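Ribonuclease T2 (PDB 3T0O) cleaves single-stranded RNA, preferentially between purine and uridine residues, and so degrades microbial RNA for sensing by TLR8 in innate immunity. Local coordinates at residues Phe57-Ile62 and Arg85-Glu90; Ser125-Leu130 and Ala142-Ala147. All coordinates share one frame; numbering follows the deposited sequence.

Contact 1 of 2, residues Phe57-Ile62 and Arg85-Glu90; sequences FNLEEI and RFWKHE
K88 NZ, at the end of its side chain, reaches F57 through a water: it donates to the water oxygen at 2.8 Å, and that water donates in turn to F57 O at 3.0 Å. The same ammonium group forms a salt bridge with E92, whose OE2 also accepts a hydrogen bond from F57 N, so the two polar backbone atoms of F57 are tied to one lysine–glutamate pair. Beneath this bridge the contact is apolar. F57 CG lies anti to its backbone nitrogen (chi1 -177°), which swings the ring across the helix backbone. K88 CA sits over one face in a CH-pi contact, 3.9 Å from the ring centroid and 29° off the normal, while K88 CB packs 3.6 Å from F57 CD2. Over the opposite face, offset toward the rim, comes L59 N. In the alpha/beta fold of RNase T2 this places the loop after strand 39-45 against helix 84-98, which carries E90 and H94, both probably active-site residues as in relatives of the family. Further down, F57 CZ touches W87 CB at 3.8 Å. L59 sends its CD1 methyl to the indole edge, near the ring plane, 4.1 Å from W87 CE3. The other end of that indole is fixed by a hydrogen bond from W87 NE1 to W73 O, and the W73 ring meets it edge-to-face.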
# COMPACT_ATOMS: atom_id res chain seq x y z
N PHE A 57 -2.19 17.25 9.60
CA PHE A 57 -1.69 16.07 10.31
C PHE A 57 -1.19 16.48 11.68
O PHE A 57 -0.52 17.52 11.82
CB PHE A 57 -0.54 15.49 9.52
CG PHE A 57 0.02 14.25 10.11
CD1 PHE A 57 -0.79 13.14 10.28
CD2 PHE A 57 1.32 14.23 10.62
CE1 PHE A 57 -0.28 11.96 10.89
CE2 PHE A 57 1.84 13.06 11.19
CZ PHE A 57 1.08 11.93 11.31
N ASN A 58 -1.50 15.65 12.66
CA ASN A 58 -1.08 15.88 14.04
C ASN A 58 -0.58 14.52 14.57
O ASN A 58 -1.35 13.63 14.96
CB ASN A 58 -2.24 16.43 14.86
CG ASN A 58 -1.85 16.71 16.29
OD1 ASN A 58 -0.72 16.41 16.69
ND2 ASN A 58 -2.77 17.28 17.08
N LEU A 59 0.74 14.38 14.59
CA LEU A 59 1.35 13.15 15.02
C LEU A 59 0.89 12.69 16.41
O LEU A 59 0.66 11.51 16.67
CB LEU A 59 2.87 13.30 14.92
CG LEU A 59 3.70 12.05 15.17
CD1 LEU A 59 3.40 10.99 14.12
CD2 LEU A 59 5.21 12.49 15.10
N GLU A 60 0.74 13.65 17.30
CA GLU A 60 0.28 13.37 18.66
C GLU A 60 -0.99 12.53 18.72
O GLU A 60 -1.15 11.70 19.62
CB GLU A 60 0.08 14.69 19.41
CG GLU A 60 1.39 15.41 19.66
N GLU A 61 -1.89 12.71 17.74
CA GLU A 61 -3.17 12.00 17.72
C GLU A 61 -3.07 10.53 17.46
O GLU A 61 -3.97 9.75 17.84
CB GLU A 61 -4.05 12.61 16.64
CG GLU A 61 -4.54 13.97 17.07
CD GLU A 61 -5.50 14.59 16.07
OE1 GLU A 61 -6.29 13.84 15.48
OE2 GLU A 61 -5.46 15.82 15.89
N ILE A 62 -1.97 10.13 16.84
CA ILE A 62 -1.77 8.70 16.49
C ILE A 62 -0.59 8.10 17.25
O ILE A 62 -0.04 7.08 16.87
CB ILE A 62 -1.59 8.48 14.99
CG1 ILE A 62 -0.38 9.23 14.44
CG2 ILE A 62 -2.90 8.90 14.24
CD1 ILE A 62 0.04 8.65 12.99
N ARG A 85 6.79 12.77 7.79
CA ARG A 85 6.51 13.52 6.54
C ARG A 85 5.64 12.69 5.62
O ARG A 85 4.73 13.19 4.96
CB ARG A 85 7.77 13.90 5.76
CG ARG A 85 8.85 14.61 6.52
CD ARG A 85 9.93 15.08 5.52
NE ARG A 85 9.40 15.91 4.43
CZ ARG A 85 10.16 16.54 3.53
NH1 ARG A 85 11.49 16.43 3.59
NH2 ARG A 85 9.61 17.29 2.58
N PHE A 86 5.91 11.40 5.55
CA PHE A 86 5.07 10.53 4.69
C PHE A 86 3.67 10.41 5.20
O PHE A 86 2.73 10.51 4.44
CB PHE A 86 5.80 9.18 4.60
CG PHE A 86 5.05 8.07 3.96
CD1 PHE A 86 4.35 8.26 2.81
CD2 PHE A 86 5.14 6.78 4.50
CE1 PHE A 86 3.68 7.17 2.19
CE2 PHE A 86 4.52 5.73 3.92
CZ PHE A 86 3.75 5.92 2.76
N TRP A 87 3.54 10.19 6.52
CA TRP A 87 2.20 9.99 7.07
C TRP A 87 1.42 11.32 6.96
O TRP A 87 0.20 11.28 6.73
CB TRP A 87 2.34 9.57 8.55
CG TRP A 87 3.03 8.30 8.66
CD1 TRP A 87 3.04 7.27 7.75
CD2 TRP A 87 3.85 7.92 9.74
NE1 TRP A 87 3.85 6.23 8.25
CE2 TRP A 87 4.35 6.60 9.45
CE3 TRP A 87 4.25 8.55 10.91
CZ2 TRP A 87 5.20 5.91 10.36
CZ3 TRP A 87 5.06 7.88 11.80
CH2 TRP A 87 5.55 6.60 11.51
N LYS A 88 2.10 12.46 7.10
CA LYS A 88 1.45 13.73 6.97
C LYS A 88 0.88 13.80 5.53
O LYS A 88 -0.24 14.27 5.34
CB LYS A 88 2.46 14.84 7.22
CG LYS A 88 1.92 16.23 6.87
CD LYS A 88 3.03 17.25 7.21
CE LYS A 88 2.81 18.58 6.52
NZ LYS A 88 1.70 19.31 7.19
N HIS A 89 1.73 13.45 4.56
CA HIS A 89 1.30 13.47 3.15
C HIS A 89 0.06 12.60 2.96
O HIS A 89 -0.93 13.01 2.35
CB HIS A 89 2.44 12.96 2.25
CG HIS A 89 2.05 12.77 0.82
ND1 HIS A 89 2.06 13.80 -0.08
CD2 HIS A 89 1.66 11.66 0.14
CE1 HIS A 89 1.64 13.35 -1.26
NE2 HIS A 89 1.40 12.06 -1.15
N GLU A 90 0.08 11.41 3.54
CA GLU A 90 -1.04 10.50 3.38
C GLU A 90 -2.27 11.08 4.04
O GLU A 90 -3.39 10.95 3.51
CB GLU A 90 -0.74 9.14 3.97
CG GLU A 90 0.35 8.44 3.08
CD GLU A 90 -0.13 8.11 1.67
OE1 GLU A 90 -1.27 7.63 1.48
OE2 GLU A 90 0.66 8.37 0.74
O HOH W 1 1.36 18.82 9.95

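Contact 2 of 2, residues Ser125-Leu130 and Ala142-Ala147; sequences SVLLKL and ADFKDA
L127 and F144 both carry CG anti to the carbonyl carbon, with chi1 of -76° and -75°, and this brings the ends of their side chains together although neither CB points straight at the opposing helix. It is helix-to-helix packing on one flank of the alpha/beta fold: residues 125-130, toward the C-terminal end of helix 123-129, lie against the early turns of helix 141-152. Between the two comes a short connection that includes strand 139-140. The two side chains meet at about a right angle, and the CD2 methyl of L127 comes obliquely to the phenyl ring, 3.9 Å from F144 CD1 and 4.1 Å from F144 CE1. Both residues are buried, and Y224 closes in on them too, touching L127 and meeting the F144 ring edge-to-face. I158 of strand 157-161 also packs on F144, which connects this helix pair to the larger sheet.

Nearer the surface, L130 and A147 form the second point of touch, with their CA atoms 7.2 Å apart. Here CB of each residue points toward the other segment, and the small methyl of A147 lets the isobutyl group of L130 come close to the helix backbone. No hydrogen bond crosses between the segments, so the association rests on shape and apolar contact. Both branches of the leucine come to the alanine methyl from the same side: L130 CD2 lies 4.0 Å from A147 CB, and L130 CD1 presses in to 3.4 Å from it, tighter than usual for two carbons.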
# COMPACT_ATOMS: atom_id res chain seq x y z
N SER A 125 1.00 -13.03 4.07
CA SER A 125 0.78 -14.47 4.32
C SER A 125 0.08 -15.08 3.13
O SER A 125 0.36 -16.22 2.82
CB SER A 125 -0.06 -14.71 5.57
OG SER A 125 0.73 -14.31 6.66
N VAL A 126 -0.82 -14.34 2.51
CA VAL A 126 -1.55 -14.85 1.35
C VAL A 126 -0.61 -15.27 0.25
O VAL A 126 -0.69 -16.42 -0.27
CB VAL A 126 -2.53 -13.83 0.90
CG1 VAL A 126 -3.07 -14.10 -0.45
CG2 VAL A 126 -3.63 -13.76 1.94
N LEU A 127 0.35 -14.36 -0.07
CA LEU A 127 1.24 -14.67 -1.16
C LEU A 127 2.09 -15.88 -0.80
O LEU A 127 2.29 -16.78 -1.63
CB LEU A 127 2.14 -13.43 -1.45
CG LEU A 127 1.35 -12.39 -2.20
CD1 LEU A 127 2.27 -11.10 -2.17
CD2 LEU A 127 1.00 -12.74 -3.63
N LEU A 128 2.66 -15.87 0.41
CA LEU A 128 3.55 -16.97 0.77
C LEU A 128 2.85 -18.29 0.77
O LEU A 128 3.44 -19.27 0.33
CB LEU A 128 4.24 -16.69 2.10
CG LEU A 128 5.22 -15.54 1.99
CD1 LEU A 128 5.63 -15.11 3.43
CD2 LEU A 128 6.41 -15.87 1.07
N LYS A 129 1.60 -18.33 1.25
CA LYS A 129 0.84 -19.59 1.26
C LYS A 129 0.58 -20.09 -0.13
O LYS A 129 0.48 -21.33 -0.34
CB LYS A 129 -0.49 -19.34 1.99
CG LYS A 129 -1.28 -20.60 2.03
CD LYS A 129 -2.36 -20.47 3.02
CE LYS A 129 -3.10 -21.78 3.07
NZ LYS A 129 -4.08 -21.65 4.14
N LEU A 130 0.50 -19.16 -1.08
CA LEU A 130 0.30 -19.49 -2.46
C LEU A 130 1.61 -19.93 -3.11
O LEU A 130 1.61 -20.30 -4.31
CB LEU A 130 -0.33 -18.28 -3.15
CG LEU A 130 -1.75 -17.74 -2.82
CD1 LEU A 130 -2.00 -16.39 -3.40
CD2 LEU A 130 -2.82 -18.73 -3.33
N ALA A 142 -0.03 -13.04 -14.16
CA ALA A 142 -1.26 -13.82 -13.85
C ALA A 142 -1.11 -14.64 -12.59
O ALA A 142 -2.11 -14.93 -11.92
CB ALA A 142 -1.61 -14.73 -15.03
N ASP A 143 0.12 -14.96 -12.22
CA ASP A 143 0.28 -15.72 -10.96
C ASP A 143 -0.25 -14.91 -9.80
O ASP A 143 -1.00 -15.43 -8.93
CB ASP A 143 1.75 -16.06 -10.70
CG ASP A 143 2.31 -16.99 -11.73
OD1 ASP A 143 1.55 -17.81 -12.36
OD2 ASP A 143 3.55 -16.93 -11.93
N PHE A 144 0.10 -13.63 -9.77
CA PHE A 144 -0.35 -12.76 -8.73
C PHE A 144 -1.83 -12.47 -8.92
O PHE A 144 -2.59 -12.57 -8.01
CB PHE A 144 0.38 -11.45 -8.81
CG PHE A 144 1.76 -11.54 -8.32
CD1 PHE A 144 2.06 -11.19 -7.00
CD2 PHE A 144 2.81 -11.89 -9.21
CE1 PHE A 144 3.36 -11.26 -6.59
CE2 PHE A 144 4.12 -11.93 -8.78
CZ PHE A 144 4.38 -11.63 -7.44
N LYS A 145 -2.23 -12.07 -10.13
CA LYS A 145 -3.60 -11.63 -10.28
C LYS A 145 -4.59 -12.73 -10.01
O LYS A 145 -5.59 -12.53 -9.26
CB LYS A 145 -3.78 -11.01 -11.67
CG LYS A 145 -4.90 -10.03 -11.63
CD LYS A 145 -5.00 -9.27 -12.94
CE LYS A 145 -3.98 -8.14 -12.98
NZ LYS A 145 -4.06 -7.34 -14.25
N ASP A 146 -4.34 -13.90 -10.53
CA ASP A 146 -5.34 -14.95 -10.42
C ASP A 146 -5.37 -15.48 -9.02
O ASP A 146 -6.45 -15.74 -8.48
CB ASP A 146 -5.09 -16.04 -11.44
CG ASP A 146 -5.29 -15.57 -12.85
OD1 ASP A 146 -5.95 -14.52 -13.07
OD2 ASP A 146 -4.79 -16.24 -13.75
N ALA A 147 -4.23 -15.61 -8.40
CA ALA A 147 -4.21 -16.14 -7.04
C ALA A 147 -4.81 -15.13 -6.04
O ALA A 147 -5.58 -15.55 -5.16
CB ALA A 147 -2.83 -16.59 -6.69

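Overall arrangement
Contacts 1 and 2 lie on opposite sides of the chain's centre, their own centres about 32 Å apart and their nearest atoms about 18 Å apart, and they share no helix or strand. Each is partly buried. In contact 1 a loop meets the helix bearing E90 and H94; buried W87 and the partly exposed F57 ring make the apolar part, while the exposed K88, with a water, adds a polar link at the surface. Contact 2 joins two helices away from the annotated sites; its buried leucine–phenylalanine pair and its partly exposed leucine–alanine pair are wholly apolar. Contact 1 also buries more surface, 225 against 164 Å².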